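Local coordinates for protein UDP-N-acetylglucosamine 2-epimerase (Methanocaldococcus jannaschii, PDB 4NES) that probably catalyses the reversible epimerization at C-2 that converts UDP-N-acetylglucosamine into UDP-N-acetylmannosamine, working as a homodimer, at residues Ser40-Asp44 / Ile266-Gly270; His207-Asp213 / His241-Arg247. All coordinates share one frame; numbering follows the deposited sequence.

Contact 1 (Ser40-Asp44 / Ile266-Gly270); sequences SENMD and IEPVG. With UDP (uridine-5'-diphosphate), chain C; UD1 (uridine-diphosphate-N-acetylglucosamine), chain B.
Asn42 and Pro268 bring two loops together, their CA atoms 5.9 Å apart, in a GT-B fold whose two parallel sheets flank a nucleotide-sugar cleft. Ser40-Asp44 follows strand 30-34 of one sheet, and Ile266-Gly270 leaves strand 263-266 of the other, so the contact bridges the two halves beside the uracils of the two bound nucleotides. The 40-43 backbone turns back on itself, Met43 N donating to Ser40 O. Asn42 leans over the proline: its CB lies 3.4 Å from Pro268 O, and its amide crosses the ring at a slant, with ND2 near CD. A chi1 of 58° places CG between the backbone N and the carbonyl carbon, turning the amide against Pro268. Water carries the polar link: two molecules join Asn42 ND2 to Glu267 OE1, one of them only weakly, and another, which donates to both carbonyls, joins Asn42 O and Val269 O. Replaced by an alanine, Asn42 would have no amide to lay against Pro268, and the two waters on Glu267 OE1 would probably lose their link to the 40-44 loop. Selenomethionine Met43, bent at both chi2 and chi3, curls its SE to 3.9 Å from Pro268 CB. Each loop also reads a uracil. Ser40 N donates to O4 of UDP-N-acetylglucosamine, whose N3 donates to Ser40 OG, while Val269 treats UDP in the same two-bond manner through its backbone alone: Val269 N donates to UDP O4 at 3.0 Å, and UDP N3 returns a bond of 2.8 Å to Val269 O.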
loop_
_atom_site.group_PDB
_atom_site.type_symbol
_atom_site.label_atom_id
_atom_site.label_comp_id
_atom_site.label_asym_id
_atom_site.label_seq_id
_atom_site.Cartn_x
_atom_site.Cartn_y
_atom_site.Cartn_z
ATOM N N SER A 40 -13.256 -22.718 4.884
ATOM C CA SER A 40 -14.002 -23.647 5.731
ATOM C C SER A 40 -15.482 -23.306 5.614
ATOM O O SER A 40 -15.841 -22.131 5.553
ATOM C CB SER A 40 -13.552 -23.550 7.192
ATOM O OG SER A 40 -12.198 -23.940 7.337
ATOM N N GLU A 41 -16.343 -24.321 5.550
ATOM C CA GLU A 41 -17.764 -24.083 5.298
ATOM C C GLU A 41 -18.416 -23.145 6.311
ATOM O O GLU A 41 -19.202 -22.273 5.938
ATOM C CB GLU A 41 -18.527 -25.406 5.186
ATOM C CG GLU A 41 -18.206 -26.138 3.888
ATOM C CD GLU A 41 -19.017 -27.401 3.690
ATOM O OE1 GLU A 41 -19.851 -27.724 4.561
ATOM O OE2 GLU A 41 -18.816 -28.069 2.655
ATOM N N ASN A 42 -18.068 -23.307 7.582
ATOM C CA ASN A 42 -18.604 -22.421 8.620
ATOM C C ASN A 42 -17.991 -21.016 8.674
ATOM O O ASN A 42 -18.372 -20.215 9.530
ATOM C CB ASN A 42 -18.559 -23.087 10.006
ATOM C CG ASN A 42 -17.159 -23.510 10.418
ATOM O OD1 ASN A 42 -16.161 -23.038 9.871
ATOM N ND2 ASN A 42 -17.081 -24.402 11.400
HETATM N N MSE A 43 -17.036 -20.731 7.779
HETATM C CA MSE A 43 -16.449 -19.397 7.652
HETATM C C MSE A 43 -16.858 -18.707 6.359
HETATM O O MSE A 43 -16.512 -17.549 6.127
HETATM C CB MSE A 43 -14.919 -19.480 7.715
HETATM C CG MSE A 43 -14.388 -19.990 9.047
HETATM SE SE MSE A 43 -14.862 -18.880 10.575
HETATM C CE MSE A 43 -13.701 -17.371 10.239
ATOM N N ASP A 44 -17.595 -19.413 5.509
ATOM C CA ASP A 44 -17.762 -18.960 4.135
ATOM C C ASP A 44 -19.091 -19.390 3.514
ATOM O O ASP A 44 -20.010 -18.575 3.393
ATOM C CB ASP A 44 -16.577 -19.449 3.296
ATOM C CG ASP A 44 -16.755 -19.178 1.829
ATOM O OD1 ASP A 44 -17.110 -18.037 1.473
ATOM O OD2 ASP A 44 -16.550 -20.113 1.030
ATOM N N ILE A 266 -17.936 -23.721 21.088
ATOM C CA ILE A 266 -18.668 -24.081 19.879
ATOM C C ILE A 266 -17.854 -23.705 18.649
ATOM O O ILE A 266 -17.095 -22.728 18.666
ATOM C CB ILE A 266 -20.097 -23.455 19.839
ATOM C CG1 ILE A 266 -20.036 -21.931 19.716
ATOM C CG2 ILE A 266 -20.894 -23.864 21.075
ATOM C CD1 ILE A 266 -21.410 -21.286 19.565
ATOM N N GLU A 267 -17.977 -24.511 17.604
ATOM C CA GLU A 267 -17.404 -24.182 16.310
ATOM C C GLU A 267 -18.111 -22.935 15.794
ATOM O O GLU A 267 -19.252 -22.654 16.195
ATOM C CB GLU A 267 -17.630 -25.325 15.322
ATOM C CG GLU A 267 -17.104 -26.674 15.760
ATOM C CD GLU A 267 -17.462 -27.767 14.764
ATOM O OE1 GLU A 267 -17.010 -27.685 13.600
ATOM O OE2 GLU A 267 -18.204 -28.699 15.143
ATOM N N PRO A 268 -17.449 -22.185 14.899
ATOM C CA PRO A 268 -18.064 -21.003 14.294
ATOM C C PRO A 268 -19.454 -21.321 13.739
ATOM O O PRO A 268 -19.650 -22.370 13.111
ATOM C CB PRO A 268 -17.092 -20.653 13.167
ATOM C CG PRO A 268 -15.764 -21.084 13.699
ATOM C CD PRO A 268 -16.051 -22.362 14.457
ATOM N N VAL A 269 -20.406 -20.423 13.981
ATOM C CA VAL A 269 -21.787 -20.619 13.528
ATOM C C VAL A 269 -22.193 -19.586 12.486
ATOM O O VAL A 269 -21.487 -18.603 12.249
ATOM C CB VAL A 269 -22.784 -20.578 14.708
ATOM C CG1 VAL A 269 -22.460 -21.673 15.715
ATOM C CG2 VAL A 269 -22.772 -19.199 15.366
ATOM N N GLY A 270 -23.345 -19.807 11.857
ATOM C CA GLY A 270 -23.873 -18.892 10.856
ATOM C C GLY A 270 -24.284 -17.563 11.466
ATOM O O GLY A 270 -24.372 -17.428 12.693
HETATM N N1 UDP C . -19.894 -14.064 13.319
HETATM C C2 UDP C . -20.671 -15.104 12.937
HETATM N N3 UDP C . -20.535 -16.302 13.546
HETATM C C4 UDP C . -19.639 -16.514 14.535
HETATM C C5 UDP C . -18.815 -15.461 14.956
HETATM C C6 UDP C . -18.967 -14.230 14.307
HETATM O O2 UDP C . -21.505 -14.964 12.038
HETATM O O4 UDP C . -19.533 -17.770 15.123
HETATM C "C1'" UDP C . -19.963 -12.746 12.662
HETATM C "C2'" UDP C . -20.291 -11.600 13.464
HETATM O "O2'" UDP C . -21.682 -11.531 13.685
HETATM C "C3'" UDP C . -19.735 -10.480 12.693
HETATM C "C4'" UDP C . -18.611 -11.068 11.978
HETATM O "O4'" UDP C . -18.641 -12.453 12.213
HETATM O "O3'" UDP C . -20.629 -9.921 11.771
HETATM C "C5'" UDP C . -17.281 -10.581 12.446
HETATM O "O5'" UDP C . -16.221 -11.263 11.822
HETATM P PA UDP C . -14.838 -11.537 12.545
HETATM O O1A UDP C . -14.346 -12.899 12.104
HETATM O O2A UDP C . -15.032 -11.446 14.043
HETATM O O3A UDP C . -13.789 -10.485 12.016
HETATM P PB UDP C . -13.540 -8.957 12.267
HETATM O O1B UDP C . -14.868 -8.219 12.344
HETATM O O2B UDP C . -12.724 -8.799 13.524
HETATM O O3B UDP C . -12.738 -8.565 11.057
HETATM C "C1'" UD1 B . -8.539 -12.762 8.686
HETATM C "C2'" UD1 B . -8.242 -11.296 8.622
HETATM C "C3'" UD1 B . -8.801 -10.589 9.760
HETATM C "C4'" UD1 B . -10.234 -10.842 9.956
HETATM C "C5'" UD1 B . -10.517 -12.323 9.943
HETATM C "C6'" UD1 B . -11.968 -12.624 9.937
HETATM C "C7'" UD1 B . -6.031 -10.754 7.439
HETATM C "C8'" UD1 B . -4.551 -10.557 7.589
HETATM N "N2'" UD1 B . -6.772 -11.083 8.635
HETATM O "O1'" UD1 B . -7.933 -13.295 9.808
HETATM O "O3'" UD1 B . -8.577 -9.176 9.601
HETATM O "O4'" UD1 B . -10.684 -10.287 11.182
HETATM O "O5'" UD1 B . -9.982 -12.932 8.773
HETATM O "O6'" UD1 B . -12.318 -13.791 10.584
HETATM O "O7'" UD1 B . -6.577 -10.642 6.339
HETATM N N1 UD1 B . -8.395 -20.899 8.808
HETATM C C2 UD1 B . -9.130 -21.992 8.600
HETATM N N3 UD1 B . -10.165 -21.961 7.763
HETATM C C4 UD1 B . -10.486 -20.843 7.099
HETATM C C5 UD1 B . -9.744 -19.686 7.294
HETATM C C6 UD1 B . -8.678 -19.734 8.177
HETATM O O2 UD1 B . -8.872 -23.029 9.180
HETATM O O4 UD1 B . -11.549 -20.833 6.243
HETATM C C1B UD1 B . -7.250 -20.909 9.750
HETATM C C2B UD1 B . -5.978 -21.377 9.167
HETATM O "O2'" UD1 B . -5.250 -22.088 10.137
HETATM C C3B UD1 B . -5.293 -20.148 8.838
HETATM C C4B UD1 B . -5.683 -19.265 9.966
HETATM O O4B UD1 B . -7.019 -19.604 10.284
HETATM O O3B UD1 B . -3.899 -20.271 8.701
HETATM C C5B UD1 B . -5.611 -17.821 9.620
HETATM O O5B UD1 B . -6.297 -17.450 8.451
HETATM P PA UD1 B . -6.095 -16.038 7.838
HETATM O O1A UD1 B . -4.651 -15.872 7.479
HETATM O O2A UD1 B . -6.998 -15.900 6.655
HETATM O O3A UD1 B . -6.392 -14.967 8.939
HETATM P PB UD1 B . -7.628 -14.837 9.938
HETATM O O1B UD1 B . -7.116 -15.071 11.322
HETATM O O2B UD1 B . -8.785 -15.687 9.489
HETATM O O HOH W 1 -18.763 -18.346 11.460
HETATM O O HOH W 2 -19.198 -26.845 12.339
HETATM O O HOH W 3 -15.001 -26.233 12.782
#

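Contact 2 (His207-Asp213 / His241-Arg247); sequences HRAENVD and HPRTKKR. With UD1 (uridine-diphosphate-N-acetylglucosamine), chain B; UDP (uridine-5'-diphosphate), chain C.
His207 and Thr244 are the nearest CA pair, 5.6 Å apart, where the loop leading into helix 209-212 meets the first turn of helix 242-250 at the sugar-nucleotide site of this GT-B enzyme. The rings of His207 and His241 lie nearly parallel, 10° apart, but slid so far that they barely overlap; His241 CD2 rides 3.5 Å above the His207 plane, toward its rim. His241 also caps its own helix, its ND1 accepting from Arg243 N in the ring plane, which fixes the ring's rotation and leaves NE2 to donate to O6' of UDP-N-acetylglucosamine. Arg243 runs extended and grips Asp213 side-on: NH2 meets the syn lone pair of OD2 at 2.7 Å, and NE reaches OD1 at 3.0 Å, the two flat groups nearly coplanar. Arg247 NE adds a weak bond to OD1, and its NH1 pairs with Glu250. Arg243 NH1 donates to O1B of the β-phosphate at 2.9 Å. His207, probably the active-site residue, gives NE2 to the sugar O4', which Arg208 NH2 also reaches, while Arg208 NH1 donates to UDP O2B. Asp213 thus acts as a second-shell carboxylate, orienting the arginine that holds the phosphate and probably offsetting part of its charge.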
loop_
_atom_site.group_PDB
_atom_site.type_symbol
_atom_site.label_atom_id
_atom_site.label_comp_id
_atom_site.label_asym_id
_atom_site.label_seq_id
_atom_site.Cartn_x
_atom_site.Cartn_y
_atom_site.Cartn_z
ATOM N N HIS A 207 -9.779 -13.636 18.176
ATOM C CA HIS A 207 -8.971 -14.078 17.034
ATOM C C HIS A 207 -7.928 -13.094 16.492
ATOM O O HIS A 207 -7.274 -13.404 15.499
ATOM C CB HIS A 207 -9.862 -14.559 15.873
ATOM C CG HIS A 207 -10.484 -13.454 15.071
ATOM N ND1 HIS A 207 -11.672 -12.852 15.415
ATOM C CD2 HIS A 207 -10.076 -12.851 13.920
ATOM C CE1 HIS A 207 -11.972 -11.927 14.521
ATOM N NE2 HIS A 207 -11.020 -11.904 13.606
ATOM N N ARG A 208 -7.778 -11.917 17.095
ATOM C CA ARG A 208 -6.770 -10.965 16.596
ATOM C C ARG A 208 -5.407 -11.631 16.617
ATOM O O ARG A 208 -5.058 -12.299 17.595
ATOM C CB ARG A 208 -6.703 -9.702 17.459
ATOM C CG ARG A 208 -7.934 -8.800 17.412
ATOM C CD ARG A 208 -7.869 -7.729 16.327
ATOM N NE ARG A 208 -7.902 -8.255 14.966
ATOM C CZ ARG A 208 -8.998 -8.646 14.331
ATOM N NH1 ARG A 208 -10.182 -8.621 14.941
ATOM N NH2 ARG A 208 -8.904 -9.089 13.082
ATOM N N ALA A 209 -4.627 -11.436 15.560
ATOM C CA ALA A 209 -3.296 -12.027 15.480
ATOM C C ALA A 209 -2.457 -11.666 16.705
ATOM O O ALA A 209 -1.763 -12.520 17.276
ATOM C CB ALA A 209 -2.590 -11.585 14.205
ATOM N N GLU A 210 -2.538 -10.407 17.125
ATOM C CA GLU A 210 -1.700 -9.925 18.226
ATOM C C GLU A 210 -2.093 -10.535 19.576
ATOM O O GLU A 210 -1.322 -10.479 20.535
ATOM C CB GLU A 210 -1.728 -8.396 18.290
ATOM C CG GLU A 210 -3.127 -7.790 18.383
ATOM C CD GLU A 210 -3.769 -7.473 17.029
ATOM O OE1 GLU A 210 -3.396 -8.066 15.995
ATOM O OE2 GLU A 210 -4.669 -6.612 17.009
ATOM N N ASN A 211 -3.286 -11.124 19.651
ATOM C CA ASN A 211 -3.757 -11.766 20.878
ATOM C C ASN A 211 -3.559 -13.270 20.908
ATOM O O ASN A 211 -3.320 -13.846 21.968
ATOM C CB ASN A 211 -5.253 -11.503 21.091
ATOM C CG ASN A 211 -5.534 -10.150 21.708
ATOM O OD1 ASN A 211 -4.693 -9.576 22.399
ATOM N ND2 ASN A 211 -6.740 -9.641 21.480
ATOM N N VAL A 212 -3.698 -13.926 19.765
ATOM C CA VAL A 212 -3.715 -15.383 19.777
ATOM C C VAL A 212 -2.421 -15.998 19.251
ATOM O O VAL A 212 -2.151 -17.170 19.500
ATOM C CB VAL A 212 -4.945 -15.967 19.016
ATOM C CG1 VAL A 212 -6.259 -15.353 19.528
ATOM C CG2 VAL A 212 -4.807 -15.752 17.502
ATOM N N ASP A 213 -1.623 -15.213 18.534
ATOM C CA ASP A 213 -0.335 -15.703 18.033
ATOM C C ASP A 213 0.764 -15.558 19.086
ATOM O O ASP A 213 1.854 -16.102 18.923
ATOM C CB ASP A 213 0.121 -14.944 16.784
ATOM C CG ASP A 213 -0.759 -15.184 15.574
ATOM O OD1 ASP A 213 -1.714 -15.996 15.627
ATOM O OD2 ASP A 213 -0.481 -14.541 14.541
ATOM N N HIS A 241 -12.662 -19.246 16.594
ATOM C CA HIS A 241 -12.139 -19.050 15.244
ATOM C C HIS A 241 -11.084 -20.116 14.971
ATOM O O HIS A 241 -10.360 -20.502 15.883
ATOM C CB HIS A 241 -11.501 -17.662 15.202
ATOM C CG HIS A 241 -11.106 -17.190 13.836
ATOM N ND1 HIS A 241 -10.046 -17.722 13.133
ATOM C CD2 HIS A 241 -11.582 -16.167 13.078
ATOM C CE1 HIS A 241 -9.914 -17.083 11.987
ATOM N NE2 HIS A 241 -10.822 -16.127 11.932
ATOM N N PRO A 242 -10.999 -20.607 13.727
ATOM C CA PRO A 242 -10.022 -21.675 13.465
ATOM C C PRO A 242 -8.559 -21.274 13.707
ATOM O O PRO A 242 -7.768 -22.136 14.087
ATOM C CB PRO A 242 -10.265 -22.031 11.998
ATOM C CG PRO A 242 -10.985 -20.834 11.416
ATOM C CD PRO A 242 -11.844 -20.329 12.554
ATOM N N ARG A 243 -8.200 -20.012 13.496
ATOM C CA ARG A 243 -6.853 -19.563 13.852
ATOM C C ARG A 243 -6.618 -19.786 15.340
ATOM O O ARG A 243 -5.578 -20.304 15.762
ATOM C CB ARG A 243 -6.698 -18.077 13.545
ATOM C CG ARG A 243 -5.277 -17.564 13.679
ATOM C CD ARG A 243 -5.240 -16.046 13.793
ATOM N NE ARG A 243 -3.879 -15.547 13.611
ATOM C CZ ARG A 243 -3.410 -15.055 12.472
ATOM N NH1 ARG A 243 -4.189 -14.961 11.396
ATOM N NH2 ARG A 243 -2.151 -14.644 12.410
ATOM N N THR A 244 -7.594 -19.390 16.141
ATOM C CA THR A 244 -7.481 -19.451 17.586
ATOM C C THR A 244 -7.440 -20.882 18.104
ATOM O O THR A 244 -6.685 -21.182 19.032
ATOM C CB THR A 244 -8.627 -18.670 18.213
ATOM O OG1 THR A 244 -8.642 -17.362 17.627
ATOM C CG2 THR A 244 -8.468 -18.568 19.726
ATOM N N LYS A 245 -8.231 -21.766 17.502
ATOM C CA LYS A 245 -8.182 -23.178 17.871
ATOM C C LYS A 245 -6.780 -23.731 17.633
ATOM O O LYS A 245 -6.232 -24.444 18.481
ATOM C CB LYS A 245 -9.215 -23.973 17.069
ATOM C CG LYS A 245 -9.325 -25.430 17.506
ATOM C CD LYS A 245 -10.503 -26.123 16.840
ATOM C CE LYS A 245 -10.740 -27.496 17.453
ATOM N NZ LYS A 245 -11.961 -28.149 16.909
ATOM N N LYS A 246 -6.200 -23.375 16.490
ATOM C CA LYS A 246 -4.882 -23.869 16.100
ATOM C C LYS A 246 -3.831 -23.369 17.077
ATOM O O LYS A 246 -2.963 -24.133 17.518
ATOM C CB LYS A 246 -4.552 -23.433 14.670
ATOM C CG LYS A 246 -3.130 -23.762 14.233
ATOM C CD LYS A 246 -2.905 -23.371 12.782
ATOM C CE LYS A 246 -2.876 -21.865 12.617
ATOM N NZ LYS A 246 -2.618 -21.508 11.198
ATOM N N ARG A 247 -3.920 -22.093 17.440
ATOM C CA ARG A 247 -2.972 -21.505 18.386
ATOM C C ARG A 247 -3.143 -22.050 19.800
ATOM O O ARG A 247 -2.154 -22.309 20.484
ATOM C CB ARG A 247 -3.092 -19.981 18.409
ATOM C CG ARG A 247 -2.692 -19.293 17.114
ATOM C CD ARG A 247 -1.229 -19.525 16.791
ATOM N NE ARG A 247 -0.816 -18.719 15.648
ATOM C CZ ARG A 247 0.390 -18.776 15.096
ATOM N NH1 ARG A 247 1.307 -19.600 15.589
ATOM N NH2 ARG A 247 0.687 -18.001 14.063
HETATM C "C1'" UD1 B . -8.539 -12.762 8.686
HETATM C "C2'" UD1 B . -8.242 -11.296 8.622
HETATM C "C3'" UD1 B . -8.801 -10.589 9.760
HETATM C "C4'" UD1 B . -10.234 -10.842 9.956
HETATM C "C5'" UD1 B . -10.517 -12.323 9.943
HETATM C "C6'" UD1 B . -11.968 -12.624 9.937
HETATM C "C7'" UD1 B . -6.031 -10.754 7.439
HETATM C "C8'" UD1 B . -4.551 -10.557 7.589
HETATM N "N2'" UD1 B . -6.772 -11.083 8.635
HETATM O "O1'" UD1 B . -7.933 -13.295 9.808
HETATM O "O3'" UD1 B . -8.577 -9.176 9.601
HETATM O "O4'" UD1 B . -10.684 -10.287 11.182
HETATM O "O5'" UD1 B . -9.982 -12.932 8.773
HETATM O "O6'" UD1 B . -12.318 -13.791 10.584
HETATM O "O7'" UD1 B . -6.577 -10.642 6.339
HETATM N N1 UD1 B . -8.395 -20.899 8.808
HETATM C C2 UD1 B . -9.130 -21.992 8.600
HETATM N N3 UD1 B . -10.165 -21.961 7.763
HETATM C C4 UD1 B . -10.486 -20.843 7.099
HETATM C C5 UD1 B . -9.744 -19.686 7.294
HETATM C C6 UD1 B . -8.678 -19.734 8.177
HETATM O O2 UD1 B . -8.872 -23.029 9.180
HETATM O O4 UD1 B . -11.549 -20.833 6.243
HETATM C C1B UD1 B . -7.250 -20.909 9.750
HETATM C C2B UD1 B . -5.978 -21.377 9.167
HETATM O "O2'" UD1 B . -5.250 -22.088 10.137
HETATM C C3B UD1 B . -5.293 -20.148 8.838
HETATM C C4B UD1 B . -5.683 -19.265 9.966
HETATM O O4B UD1 B . -7.019 -19.604 10.284
HETATM O O3B UD1 B . -3.899 -20.271 8.701
HETATM C C5B UD1 B . -5.611 -17.821 9.620
HETATM O O5B UD1 B . -6.297 -17.450 8.451
HETATM P PA UD1 B . -6.095 -16.038 7.838
HETATM O O1A UD1 B . -4.651 -15.872 7.479
HETATM O O2A UD1 B . -6.998 -15.900 6.655
HETATM O O3A UD1 B . -6.392 -14.967 8.939
HETATM P PB UD1 B . -7.628 -14.837 9.938
HETATM O O1B UD1 B . -7.116 -15.071 11.322
HETATM O O2B UD1 B . -8.785 -15.687 9.489
HETATM N N1 UDP C . -19.894 -14.064 13.319
HETATM C C2 UDP C . -20.671 -15.104 12.937
HETATM N N3 UDP C . -20.535 -16.302 13.546
HETATM C C4 UDP C . -19.639 -16.514 14.535
HETATM C C5 UDP C . -18.815 -15.461 14.956
HETATM C C6 UDP C . -18.967 -14.230 14.307
HETATM O O2 UDP C . -21.505 -14.964 12.038
HETATM O O4 UDP C . -19.533 -17.770 15.123
HETATM C "C1'" UDP C . -19.963 -12.746 12.662
HETATM C "C2'" UDP C . -20.291 -11.600 13.464
HETATM O "O2'" UDP C . -21.682 -11.531 13.685
HETATM C "C3'" UDP C . -19.735 -10.480 12.693
HETATM C "C4'" UDP C . -18.611 -11.068 11.978
HETATM O "O4'" UDP C . -18.641 -12.453 12.213
HETATM O "O3'" UDP C . -20.629 -9.921 11.771
HETATM C "C5'" UDP C . -17.281 -10.581 12.446
HETATM O "O5'" UDP C . -16.221 -11.263 11.822
HETATM P PA UDP C . -14.838 -11.537 12.545
HETATM O O1A UDP C . -14.346 -12.899 12.104
HETATM O O2A UDP C . -15.032 -11.446 14.043
HETATM O O3A UDP C . -13.789 -10.485 12.016
HETATM P PB UDP C . -13.540 -8.957 12.267
HETATM O O1B UDP C . -14.868 -8.219 12.344
HETATM O O2B UDP C . -12.724 -8.799 13.524
HETATM O O3B UDP C . -12.738 -8.565 11.057
#

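Contacts 1 and 2 lie 15 Å apart between centres and border one cleft, both touching UDP and UDP-N-acetylglucosamine. Along the chain contact 2 is nested within the long loop closed by contact 1. Three of the four segments follow neighbouring strands of the six-stranded sheet, 201-205, 235-239 and 263-266; Ser40-Asp44 alone comes from the seven-stranded sheet. The two contacts meet where Met43 CE packs 3.6 Å from His241 NE2 and Met43 SE lies against Pro242. Contact 1 joins both halves across the cleft and is therefore likely to depend on the conformational change that UDP-N-acetylglucosamine induces, while contact 2 attends mainly to the phosphates and sugar, with Pro242 also lying against a uracil.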